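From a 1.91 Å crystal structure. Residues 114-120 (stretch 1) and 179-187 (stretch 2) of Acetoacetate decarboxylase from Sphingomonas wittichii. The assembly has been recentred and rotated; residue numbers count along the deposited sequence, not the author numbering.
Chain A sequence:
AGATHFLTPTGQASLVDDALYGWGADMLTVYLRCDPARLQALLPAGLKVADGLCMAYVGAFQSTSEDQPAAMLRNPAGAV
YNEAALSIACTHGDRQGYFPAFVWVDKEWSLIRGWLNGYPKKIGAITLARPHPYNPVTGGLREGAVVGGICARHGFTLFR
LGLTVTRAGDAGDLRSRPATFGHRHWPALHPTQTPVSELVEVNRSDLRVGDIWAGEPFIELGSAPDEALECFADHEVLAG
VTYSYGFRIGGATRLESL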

ATOM      1  N   GLY A 114      -1.134 -14.656  14.581  1.00 29.65           N
ATOM      2  CA  GLY A 114      -0.322 -15.773  14.130  1.00 34.64           C
ATOM      3  C   GLY A 114       0.889 -16.021  15.005  1.00 33.64           C
ATOM      4  O   GLY A 114       1.126 -17.153  15.461  1.00 30.51           O
ATOM      5  N   TRP A 115       1.682 -14.974  15.254  1.00 33.54           N
ATOM      6  CA  TRP A 115       2.899 -15.169  16.038  1.00 34.25           C
ATOM      7  C   TRP A 115       2.563 -15.713  17.420  1.00 33.40           C
ATOM      8  O   TRP A 115       3.288 -16.562  17.957  1.00 28.10           O
ATOM      9  CB  TRP A 115       3.698 -13.856  16.170  1.00 33.22           C
ATOM     10  CG  TRP A 115       4.612 -13.471  15.034  1.00 29.70           C
ATOM     11  CD1 TRP A 115       4.298 -13.387  13.705  1.00 34.53           C
ATOM     12  CD2 TRP A 115       5.997 -13.073  15.139  1.00 35.22           C
ATOM     13  NE1 TRP A 115       5.404 -12.980  12.973  1.00 30.76           N
ATOM     14  CE2 TRP A 115       6.451 -12.772  13.827  1.00 32.43           C
ATOM     15  CE3 TRP A 115       6.890 -12.946  16.207  1.00 35.46           C
ATOM     16  CZ2 TRP A 115       7.762 -12.364  13.554  1.00 36.04           C
ATOM     17  CZ3 TRP A 115       8.190 -12.538  15.935  1.00 35.13           C
ATOM     18  CH2 TRP A 115       8.611 -12.255  14.611  1.00 30.83           C
ATOM     19  N   LEU A 116       1.480 -15.204  18.027  1.00 29.64           N
ATOM     20  CA  LEU A 116       1.114 -15.641  19.369  1.00 30.05           C
ATOM     21  C   LEU A 116       0.785 -17.118  19.407  1.00 34.05           C
ATOM     22  O   LEU A 116       0.931 -17.768  20.449  1.00 37.24           O
ATOM     23  CB  LEU A 116      -0.076 -14.850  19.884  1.00 32.38           C
ATOM     24  CG  LEU A 116       0.256 -13.368  20.127  1.00 34.88           C
ATOM     25  CD1 LEU A 116      -1.047 -12.536  20.298  1.00 37.91           C
ATOM     26  CD2 LEU A 116       1.123 -13.232  21.376  1.00 39.36           C
ATOM     27  N   ASN A 117       0.302 -17.641  18.299  1.00 30.29           N
ATOM     28  CA  ASN A 117      -0.023 -19.047  18.153  1.00 32.03           C
ATOM     29  C   ASN A 117       1.057 -19.801  17.383  1.00 39.92           C
ATOM     30  O   ASN A 117       0.812 -20.921  16.905  1.00 34.71           O
ATOM     31  CB  ASN A 117      -1.383 -19.131  17.456  1.00 35.14           C
ATOM     32  CG  ASN A 117      -2.556 -18.885  18.407  1.00 41.82           C
ATOM     33  OD1 ASN A 117      -2.476 -19.183  19.594  1.00 33.24           O
ATOM     34  ND2 ASN A 117      -3.602 -18.220  17.907  1.00 46.55           N
ATOM     35  N   GLY A 118       2.247 -19.188  17.241  1.00 34.79           N
ATOM     36  CA  GLY A 118       3.400 -19.876  16.701  1.00 31.17           C
ATOM     37  C   GLY A 118       3.443 -19.995  15.207  1.00 33.16           C
ATOM     38  O   GLY A 118       4.156 -20.861  14.700  1.00 33.72           O
ATOM     39  N   TYR A 119       2.628 -19.212  14.496  1.00 30.52           N
ATOM     40  CA  TYR A 119       2.662 -19.135  13.044  1.00 36.22           C
ATOM     41  C   TYR A 119       3.681 -18.082  12.651  1.00 34.23           C
ATOM     42  O   TYR A 119       3.468 -16.904  12.955  1.00 40.32           O
ATOM     43  CB  TYR A 119       1.332 -18.689  12.503  1.00 46.24           C
ATOM     44  CG  TYR A 119       0.202 -19.667  12.490  1.00 40.36           C
ATOM     45  CD1 TYR A 119      -0.536 -19.908  13.645  1.00 54.17           C
ATOM     46  CD2 TYR A 119      -0.213 -20.274  11.306  1.00 62.45           C
ATOM     47  CE1 TYR A 119      -1.618 -20.774  13.645  1.00 66.08           C
ATOM     48  CE2 TYR A 119      -1.306 -21.156  11.292  1.00 66.52           C
ATOM     49  CZ  TYR A 119      -2.008 -21.391  12.467  1.00 74.52           C
ATOM     50  OH  TYR A 119      -3.095 -22.246  12.478  1.00 75.13           O
ATOM     51  N   PRO A 120       4.749 -18.420  11.975  1.00 30.72           N
ATOM     52  CA  PRO A 120       5.713 -17.378  11.576  1.00 33.24           C
ATOM     53  C   PRO A 120       5.181 -16.568  10.406  1.00 33.80           C
ATOM     54  O   PRO A 120       5.026 -17.099   9.303  1.00 39.23           O
ATOM     55  CB  PRO A 120       6.960 -18.186  11.182  1.00 34.90           C
ATOM     56  CG  PRO A 120       6.734 -19.564  11.678  1.00 43.22           C
ATOM     57  CD  PRO A 120       5.244 -19.761  11.653  1.00 32.54           C
TER
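Stretch 2 (179-187) ATFGHRHWP

A helix often ends at a glycine, because the residue that breaks the helix commonly takes a positive phi, which glycine adopts easily; if a strand then packs on that residue, the missing side chain serves the packing too. Stretch 1 of this decarboxylase is a clear example. Residues 114-116 finish a helix that begins earlier in the chain; Asn117 is the first to leave helical phi/psi, at -102/15, and Gly118 then adopts a positive phi (80/16), a conformation that by itself favours glycine. The reversal is tied down from within, since Gly118 N donates to Trp115 O (2.9 Å) and Tyr119 N to Gly114 O (2.7 Å), while the bond from Asn117 N to Gly114 O (3.0 Å) is weak.

Stretch 2 is extended, a strand from Ala179 to Trp186, and it passes this turn with its middle closest: the CA atoms of Gly118 and Arg184 are only 3.6 Å apart. Its earlier part lies by Tyr119 and its later part by Trp115, so the contacts run in reverse order along the two stretches. One direct backbone hydrogen bond joins them, from His183 N to Gly118 O at 2.8 Å. Beside it, Gly118 CA makes a CA-H...O contact with His183 O at 3.3 Å. Such an approach depends on bare backbone on both sides. A CB on Gly118 would lie 2.7 Å from His183 N, and one on Gly182 would lie 2.7 Å from Asn117 O, both clashes.

A water extends the backbone link toward the helix: it donates to Trp115 O (2.8 Å) and accepts from His185 N (2.9 Å), bridging a gap that the two main chains do not close directly.

Among the side chains, Arg184 makes the polar contact. With chi1, chi2 and chi3 all t, it reaches along the end of the helix, and its NE donates to Leu116 O at 3.0 Å. The carbonyl lies at the edge of the guanidinium, near its plane, as suits an N-H donor; NH1 and NH2 are hydrogen-bonded elsewhere in the structure. The CA-to-CB bond of Leu116 points away, and the closest contact with Arg184 is made by the Leu116 carbonyl.

Two further side-chain contacts lie on either side of Gly118 in the sequence. Trp115 starts out sideways, but its ring comes nearer the strand, where CE3 makes an apolar contact with Trp186 CZ3 at 3.9 Å, at the edge of the Trp186 ring. Toward the strand's beginning, Tyr119 starts away, yet its end returns, bringing OH within 3.6 Å of Thr180 CG2. Together the two stretches bury 414 Å², counting both sides.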

ATOM      1  N   ALA A 179      -3.503 -31.511  12.431  1.00 39.10           N
ATOM      2  CA  ALA A 179      -2.829 -30.556  13.300  1.00 38.50           C
ATOM      3  C   ALA A 179      -2.104 -29.512  12.478  1.00 35.46           C
ATOM      4  O   ALA A 179      -1.554 -29.801  11.416  1.00 34.83           O
ATOM      5  CB  ALA A 179      -1.833 -31.248  14.220  1.00 43.67           C
ATOM      6  N   THR A 180      -2.069 -28.296  13.004  1.00 32.30           N
ATOM      7  CA  THR A 180      -1.125 -27.280  12.569  1.00 35.70           C
ATOM      8  C   THR A 180      -0.185 -27.037  13.731  1.00 38.45           C
ATOM      9  O   THR A 180      -0.619 -26.664  14.825  1.00 36.96           O
ATOM     10  CB  THR A 180      -1.823 -25.999  12.112  1.00 39.21           C
ATOM     11  OG1 THR A 180      -2.706 -26.296  11.043  1.00 39.67           O
ATOM     12  CG2 THR A 180      -0.821 -24.962  11.641  1.00 43.27           C
ATOM     13  N   PHE A 181       1.089 -27.304  13.507  1.00 32.81           N
ATOM     14  CA  PHE A 181       2.085 -27.145  14.550  1.00 34.64           C
ATOM     15  C   PHE A 181       2.711 -25.767  14.399  1.00 33.09           C
ATOM     16  O   PHE A 181       2.920 -25.274  13.283  1.00 35.07           O
ATOM     17  CB  PHE A 181       3.139 -28.254  14.462  1.00 34.16           C
ATOM     18  CG  PHE A 181       2.583 -29.638  14.600  1.00 39.22           C
ATOM     19  CD1 PHE A 181       1.958 -30.020  15.763  1.00 40.02           C
ATOM     20  CD2 PHE A 181       2.672 -30.544  13.558  1.00 45.01           C
ATOM     21  CE1 PHE A 181       1.457 -31.274  15.914  1.00 40.31           C
ATOM     22  CE2 PHE A 181       2.168 -31.821  13.699  1.00 42.16           C
ATOM     23  CZ  PHE A 181       1.553 -32.186  14.876  1.00 42.82           C
ATOM     24  N   GLY A 182       2.956 -25.119  15.537  1.00 31.73           N
ATOM     25  CA  GLY A 182       3.522 -23.788  15.538  1.00 29.07           C
ATOM     26  C   GLY A 182       4.721 -23.731  16.457  1.00 31.95           C
ATOM     27  O   GLY A 182       4.920 -24.598  17.317  1.00 30.91           O
ATOM     28  N   HIS A 183       5.534 -22.692  16.251  1.00 32.95           N
ATOM     29  CA  HIS A 183       6.690 -22.416  17.104  1.00 32.57           C
ATOM     30  C   HIS A 183       6.418 -21.051  17.706  1.00 34.76           C
ATOM     31  O   HIS A 183       6.631 -20.024  17.056  1.00 31.55           O
ATOM     32  CB  HIS A 183       8.003 -22.422  16.319  1.00 30.43           C
ATOM     33  CG  HIS A 183       9.195 -22.114  17.161  1.00 34.16           C
ATOM     34  ND1 HIS A 183      10.428 -21.785  16.628  1.00 34.60           N
ATOM     35  CD2 HIS A 183       9.341 -22.066  18.506  1.00 33.10           C
ATOM     36  CE1 HIS A 183      11.288 -21.595  17.611  1.00 32.21           C
ATOM     37  NE2 HIS A 183      10.652 -21.738  18.759  1.00 34.39           N
ATOM     38  N   ARG A 184       5.868 -21.038  18.904  1.00 26.49           N
ATOM     39  CA  ARG A 184       5.606 -19.789  19.598  1.00 29.41           C
ATOM     40  C   ARG A 184       6.934 -19.319  20.143  1.00 31.54           C
ATOM     41  O   ARG A 184       7.499 -19.945  21.046  1.00 32.34           O
ATOM     42  CB  ARG A 184       4.523 -19.969  20.650  1.00 38.46           C
ATOM     43  CG  ARG A 184       4.231 -18.725  21.424  1.00 37.97           C
ATOM     44  CD  ARG A 184       3.125 -19.005  22.407  1.00 36.56           C
ATOM     45  NE  ARG A 184       2.583 -17.758  22.916  1.00 47.23           N
ATOM     46  CZ  ARG A 184       2.964 -17.284  24.071  1.00 31.02           C
ATOM     47  NH1 ARG A 184       3.861 -17.950  24.764  1.00 61.59           N
ATOM     48  NH2 ARG A 184       2.493 -16.127  24.550  1.00 40.76           N
ATOM     49  N   HIS A 185       7.452 -18.242  19.558  1.00 32.65           N
ATOM     50  CA  HIS A 185       8.836 -17.852  19.760  1.00 28.12           C
ATOM     51  C   HIS A 185       8.894 -16.354  19.999  1.00 36.94           C
ATOM     52  O   HIS A 185       8.297 -15.591  19.234  1.00 31.00           O
ATOM     53  CB  HIS A 185       9.673 -18.235  18.519  1.00 33.63           C
ATOM     54  CG  HIS A 185      11.144 -18.013  18.697  1.00 38.00           C
ATOM     55  ND1 HIS A 185      11.811 -16.986  18.078  1.00 36.66           N
ATOM     56  CD2 HIS A 185      12.074 -18.692  19.415  1.00 39.14           C
ATOM     57  CE1 HIS A 185      13.089 -17.027  18.417  1.00 39.20           C
ATOM     58  NE2 HIS A 185      13.275 -18.049  19.234  1.00 35.20           N
ATOM     59  N   TRP A 186       9.569 -15.941  21.075  1.00 31.26           N
ATOM     60  CA  TRP A 186       9.650 -14.528  21.439  1.00 36.11           C
ATOM     61  C   TRP A 186      11.025 -14.306  22.041  1.00 40.48           C
ATOM     62  O   TRP A 186      11.222 -14.426  23.259  1.00 34.94           O
ATOM     63  CB  TRP A 186       8.534 -14.128  22.401  1.00 42.62           C
ATOM     64  CG  TRP A 186       8.323 -12.641  22.522  1.00 39.79           C
ATOM     65  CD1 TRP A 186       8.436 -11.883  23.665  1.00 38.52           C
ATOM     66  CD2 TRP A 186       7.979 -11.727  21.469  1.00 36.44           C
ATOM     67  NE1 TRP A 186       8.160 -10.560  23.390  1.00 40.31           N
ATOM     68  CE2 TRP A 186       7.888 -10.432  22.052  1.00 44.80           C
ATOM     69  CE3 TRP A 186       7.729 -11.871  20.102  1.00 37.97           C
ATOM     70  CZ2 TRP A 186       7.559  -9.291  21.309  1.00 41.50           C
ATOM     71  CZ3 TRP A 186       7.412 -10.729  19.353  1.00 42.46           C
ATOM     72  CH2 TRP A 186       7.329  -9.449  19.972  1.00 37.29           C
ATOM     73  N   PRO A 187      12.020 -14.032  21.214  1.00 34.48           N
ATOM     74  CA  PRO A 187      13.400 -14.051  21.705  1.00 39.80           C
ATOM     75  C   PRO A 187      13.714 -12.819  22.536  1.00 35.24           C
ATOM     76  O   PRO A 187      12.991 -11.823  22.526  1.00 33.07           O
ATOM     77  CB  PRO A 187      14.236 -14.071  20.418  1.00 38.86           C
ATOM     78  CG  PRO A 187      13.362 -13.364  19.415  1.00 36.13           C
ATOM     79  CD  PRO A 187      11.948 -13.784  19.759  1.00 31.38           C
TER
HETATM   80  O   HOH W   1       6.058 -16.582  17.619  1.00 31.81           O